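Local coordinates for protein DJ-1 homolog D (PDB 4OGG) that belongs to the DJ-1/PfpI family and carries two such domains in tandem within one chain, at residues 33-47 with 61-75. Sequence-based numbering, arbitrary orientation.
Sequences HTVCPGKKAGDSCPT and SRGHNFTLNATFDEV
Leu68 points toward segment 33-47, its CD1 resting 3.6 Å from Cys36 CB and also against Lys39 CB, and Cys45 SG lies about equally far from both methyls of Leu68. Beyond it Phe72, with CG anti to the backbone N (chi1 -173°), lays one ring face over Pro37: Pro37 CB sits 4.1 Å above the ring centroid, almost on the normal, a CH-pi contact. Val35 crosses this side chain at about a right angle, and its CG1 is pressed tightly on Ala70 CB (3.4 Å). Residues of helix 98-110, Val100 and Leu103 among them, also pack on Phe72. Thr34 CG2 meets the edge of the Phe66 ring, which Phe22 of helix 15-27 also contacts edge-to-face.

Cys45 and Phe66 form an antiparallel hydrogen-bonded pair, their side chains on one face of the sheet, Ser44 and Thr67 on the other. Leu68 N continues the pairing to Asp43 O (2.8 Å), and Gly42 N meets Leu68 O from above its carbonyl plane. Asn69 and Thr34 exchange bonds: Asn69 OD1 accepts from Thr34 N (2.7 Å), and Thr34 OG1 accepts from Asn69 N (3.0 Å). At one end Thr71 OG1 takes Ala41 N; at the other Thr47 OG1 donates to His64 O (2.7 Å), and the Arg62 guanidinium lays a face on Pro46 CB. One water accepts from both Cys36 N and Phe72 N, bridging the segments.

Backbone groups beyond the short paired stretch are thus held by the side chains of Thr34, Thr47, Asn69 and Thr71, together with water, while the apolar centre joins the end of strand 30-35 and the turn after it to the chain that follows strand 66-67.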
# COMPACT_ATOMS: atom_id res chain seq x y z
N HIS C 33 -15.89 25.27 -11.56
CA HIS C 33 -14.55 25.68 -11.18
C HIS C 33 -14.18 25.03 -9.86
O HIS C 33 -15.02 24.92 -8.96
CB HIS C 33 -14.48 27.20 -11.05
CG HIS C 33 -14.51 27.92 -12.36
ND1 HIS C 33 -14.55 29.30 -12.46
CD2 HIS C 33 -14.50 27.46 -13.64
CE1 HIS C 33 -14.56 29.65 -13.73
NE2 HIS C 33 -14.53 28.55 -14.47
N THR C 34 -12.93 24.61 -9.73
CA THR C 34 -12.46 23.97 -8.51
C THR C 34 -11.30 24.76 -7.92
O THR C 34 -10.36 25.10 -8.63
CB THR C 34 -11.99 22.54 -8.79
OG1 THR C 34 -11.00 22.57 -9.83
CG2 THR C 34 -13.16 21.67 -9.23
N VAL C 35 -11.37 25.02 -6.62
CA VAL C 35 -10.34 25.79 -5.94
C VAL C 35 -9.96 25.20 -4.59
O VAL C 35 -10.74 24.49 -3.96
CB VAL C 35 -10.82 27.25 -5.70
CG1 VAL C 35 -11.11 27.93 -7.04
CG2 VAL C 35 -12.06 27.26 -4.82
N CYS C 36 -8.74 25.50 -4.15
CA CYS C 36 -8.25 25.04 -2.86
C CYS C 36 -7.42 26.18 -2.29
O CYS C 36 -6.55 26.71 -2.98
CB CYS C 36 -7.37 23.80 -3.01
SG CYS C 36 -6.60 23.26 -1.45
N PRO C 37 -7.68 26.58 -1.03
CA PRO C 37 -6.89 27.68 -0.46
C PRO C 37 -5.39 27.43 -0.56
O PRO C 37 -4.92 26.32 -0.34
CB PRO C 37 -7.38 27.75 0.98
CG PRO C 37 -7.84 26.34 1.27
CD PRO C 37 -8.56 25.98 -0.02
N GLY C 38 -4.65 28.47 -0.92
CA GLY C 38 -3.20 28.34 -1.03
C GLY C 38 -2.71 27.69 -2.30
O GLY C 38 -1.51 27.51 -2.48
N LYS C 39 -3.63 27.33 -3.20
CA LYS C 39 -3.24 26.69 -4.45
C LYS C 39 -3.81 27.43 -5.65
O LYS C 39 -4.80 28.16 -5.52
CB LYS C 39 -3.70 25.23 -4.47
CG LYS C 39 -3.07 24.39 -3.37
CD LYS C 39 -3.26 22.90 -3.58
CE LYS C 39 -2.52 22.12 -2.49
NZ LYS C 39 -2.50 20.65 -2.73
N LYS C 40 -3.19 27.25 -6.80
CA LYS C 40 -3.62 27.91 -8.02
C LYS C 40 -4.08 26.91 -9.07
O LYS C 40 -3.84 25.71 -8.93
CB LYS C 40 -2.47 28.74 -8.61
CG LYS C 40 -1.77 29.64 -7.60
CD LYS C 40 -0.68 30.48 -8.28
CE LYS C 40 0.35 29.60 -8.97
NZ LYS C 40 1.44 30.41 -9.58
N ALA C 41 -4.75 27.41 -10.10
CA ALA C 41 -5.23 26.55 -11.18
C ALA C 41 -4.04 25.77 -11.72
O ALA C 41 -2.96 26.33 -11.93
CB ALA C 41 -5.86 27.38 -12.28
N GLY C 42 -4.24 24.48 -11.95
CA GLY C 42 -3.16 23.65 -12.45
C GLY C 42 -2.54 22.83 -11.34
O GLY C 42 -1.94 21.78 -11.60
N ASP C 43 -2.66 23.29 -10.10
CA ASP C 43 -2.10 22.57 -8.95
C ASP C 43 -2.97 21.35 -8.67
O ASP C 43 -4.12 21.29 -9.08
CB ASP C 43 -2.06 23.44 -7.70
CG ASP C 43 -0.96 24.49 -7.75
OD1 ASP C 43 -0.03 24.35 -8.57
OD2 ASP C 43 -1.03 25.44 -6.95
N SER C 44 -2.40 20.38 -7.96
CA SER C 44 -3.13 19.16 -7.63
C SER C 44 -3.36 18.96 -6.14
O SER C 44 -2.62 19.50 -5.31
CB SER C 44 -2.39 17.94 -8.20
OG SER C 44 -1.10 17.84 -7.63
N CYS C 45 -4.39 18.19 -5.83
CA CYS C 45 -4.75 17.86 -4.45
C CYS C 45 -4.84 16.35 -4.32
O CYS C 45 -5.45 15.70 -5.16
CB CYS C 45 -6.13 18.40 -4.08
SG CYS C 45 -6.29 20.16 -3.85
N PRO C 46 -4.22 15.78 -3.29
CA PRO C 46 -4.34 14.33 -3.17
C PRO C 46 -5.78 14.09 -2.72
O PRO C 46 -6.39 14.99 -2.13
CB PRO C 46 -3.33 13.98 -2.08
CG PRO C 46 -3.34 15.21 -1.21
CD PRO C 46 -3.34 16.33 -2.24
N THR C 47 -6.33 12.92 -2.99
CA THR C 47 -7.69 12.63 -2.55
C THR C 47 -7.69 11.37 -1.71
O THR C 47 -6.72 10.60 -1.73
CB THR C 47 -8.66 12.41 -3.74
OG1 THR C 47 -8.26 11.25 -4.47
CG2 THR C 47 -8.65 13.62 -4.67
N SER C 61 -7.46 4.98 1.80
CA SER C 61 -6.28 4.77 0.96
C SER C 61 -6.28 5.99 0.04
O SER C 61 -7.24 6.77 0.06
CB SER C 61 -6.37 3.46 0.17
OG SER C 61 -7.45 3.45 -0.75
N ARG C 62 -5.23 6.18 -0.75
CA ARG C 62 -5.20 7.34 -1.63
C ARG C 62 -5.94 7.12 -2.95
O ARG C 62 -5.92 6.04 -3.52
CB ARG C 62 -3.75 7.76 -1.93
CG ARG C 62 -3.09 8.51 -0.79
CD ARG C 62 -1.79 9.16 -1.21
NE ARG C 62 -1.95 10.16 -2.26
CZ ARG C 62 -1.02 11.05 -2.60
NH1 ARG C 62 0.14 11.06 -1.95
NH2 ARG C 62 -1.23 11.92 -3.57
N GLY C 63 -6.60 8.18 -3.42
CA GLY C 63 -7.33 8.11 -4.67
C GLY C 63 -6.56 8.80 -5.78
O GLY C 63 -5.34 8.96 -5.70
N HIS C 64 -7.27 9.23 -6.82
CA HIS C 64 -6.61 9.92 -7.93
C HIS C 64 -6.19 11.31 -7.45
O HIS C 64 -6.87 11.92 -6.63
CB HIS C 64 -7.56 10.15 -9.12
CG HIS C 64 -8.26 8.93 -9.62
ND1 HIS C 64 -9.32 8.34 -8.95
CD2 HIS C 64 -8.10 8.23 -10.77
CE1 HIS C 64 -9.79 7.34 -9.68
NE2 HIS C 64 -9.07 7.25 -10.78
N ASN C 65 -5.08 11.82 -7.97
CA ASN C 65 -4.70 13.18 -7.61
C ASN C 65 -5.69 14.02 -8.41
O ASN C 65 -5.99 13.69 -9.56
CB ASN C 65 -3.28 13.49 -8.05
CG ASN C 65 -2.25 12.73 -7.24
OD1 ASN C 65 -2.33 12.68 -6.02
ND2 ASN C 65 -1.26 12.16 -7.92
N PHE C 66 -6.22 15.07 -7.80
CA PHE C 66 -7.19 15.93 -8.47
C PHE C 66 -6.57 17.26 -8.90
O PHE C 66 -6.02 17.99 -8.07
CB PHE C 66 -8.38 16.22 -7.56
CG PHE C 66 -9.52 16.90 -8.25
CD1 PHE C 66 -10.47 16.15 -8.94
CD2 PHE C 66 -9.61 18.28 -8.28
CE1 PHE C 66 -11.50 16.78 -9.65
CE2 PHE C 66 -10.63 18.92 -8.98
CZ PHE C 66 -11.58 18.17 -9.66
N THR C 67 -6.68 17.59 -10.18
CA THR C 67 -6.12 18.83 -10.71
C THR C 67 -7.14 19.96 -10.69
O THR C 67 -8.21 19.87 -11.29
CB THR C 67 -5.62 18.64 -12.16
OG1 THR C 67 -4.70 17.54 -12.21
CG2 THR C 67 -4.93 19.90 -12.64
N LEU C 68 -6.80 21.04 -9.98
CA LEU C 68 -7.66 22.21 -9.86
C LEU C 68 -7.65 23.00 -11.17
O LEU C 68 -6.64 23.01 -11.87
CB LEU C 68 -7.16 23.10 -8.73
CG LEU C 68 -7.00 22.40 -7.37
CD1 LEU C 68 -6.23 23.31 -6.42
CD2 LEU C 68 -8.37 22.05 -6.80
N ASN C 69 -8.77 23.65 -11.49
CA ASN C 69 -8.84 24.45 -12.71
C ASN C 69 -9.07 25.93 -12.43
O ASN C 69 -9.25 26.72 -13.36
CB ASN C 69 -9.93 23.92 -13.65
CG ASN C 69 -11.34 24.12 -13.12
OD1 ASN C 69 -11.55 24.74 -12.08
ND2 ASN C 69 -12.32 23.61 -13.85
N ALA C 70 -9.03 26.31 -11.16
CA ALA C 70 -9.22 27.70 -10.77
C ALA C 70 -8.34 28.08 -9.58
O ALA C 70 -7.84 27.21 -8.85
CB ALA C 70 -10.68 27.96 -10.44
N THR C 71 -8.17 29.38 -9.38
CA THR C 71 -7.33 29.89 -8.30
C THR C 71 -8.16 30.52 -7.18
O THR C 71 -8.81 31.55 -7.36
CB THR C 71 -6.34 30.94 -8.85
OG1 THR C 71 -5.61 30.36 -9.94
CG2 THR C 71 -5.36 31.38 -7.77
N PHE C 72 -8.12 29.88 -6.01
CA PHE C 72 -8.86 30.32 -4.83
C PHE C 72 -8.76 31.82 -4.55
O PHE C 72 -9.77 32.49 -4.36
CB PHE C 72 -8.38 29.53 -3.61
CG PHE C 72 -9.18 29.78 -2.37
CD1 PHE C 72 -8.97 30.93 -1.60
CD2 PHE C 72 -10.17 28.89 -1.98
CE1 PHE C 72 -9.75 31.18 -0.47
CE2 PHE C 72 -10.95 29.13 -0.85
CZ PHE C 72 -10.73 30.27 -0.09
N ASP C 73 -7.53 32.32 -4.52
CA ASP C 73 -7.26 33.73 -4.24
C ASP C 73 -7.84 34.70 -5.26
O ASP C 73 -7.95 35.90 -4.99
CB ASP C 73 -5.74 33.92 -4.13
CG ASP C 73 -5.34 35.34 -3.74
OD1 ASP C 73 -5.57 36.26 -4.55
OD2 ASP C 73 -4.81 35.52 -2.63
N GLU C 74 -8.23 34.19 -6.42
CA GLU C 74 -8.79 35.02 -7.48
C GLU C 74 -10.28 34.81 -7.71
O GLU C 74 -10.84 35.28 -8.70
CB GLU C 74 -8.03 34.75 -8.79
CG GLU C 74 -6.61 35.28 -8.79
CD GLU C 74 -5.77 34.69 -9.91
OE1 GLU C 74 -6.30 34.51 -11.02
OE2 GLU C 74 -4.58 34.43 -9.68
N VAL C 75 -10.93 34.12 -6.78
CA VAL C 75 -12.36 33.84 -6.87
C VAL C 75 -13.26 35.06 -6.73
O VAL C 75 -13.10 35.86 -5.81
CB VAL C 75 -12.79 32.80 -5.81
CG1 VAL C 75 -14.31 32.67 -5.78
CG2 VAL C 75 -12.15 31.45 -6.11
O HOH W 1 -10.67 20.81 -11.88
O HOH W 2 -7.23 27.11 -6.07
O HOH W 3 -5.07 30.75 -4.44
O HOH W 4 -4.31 11.20 -4.40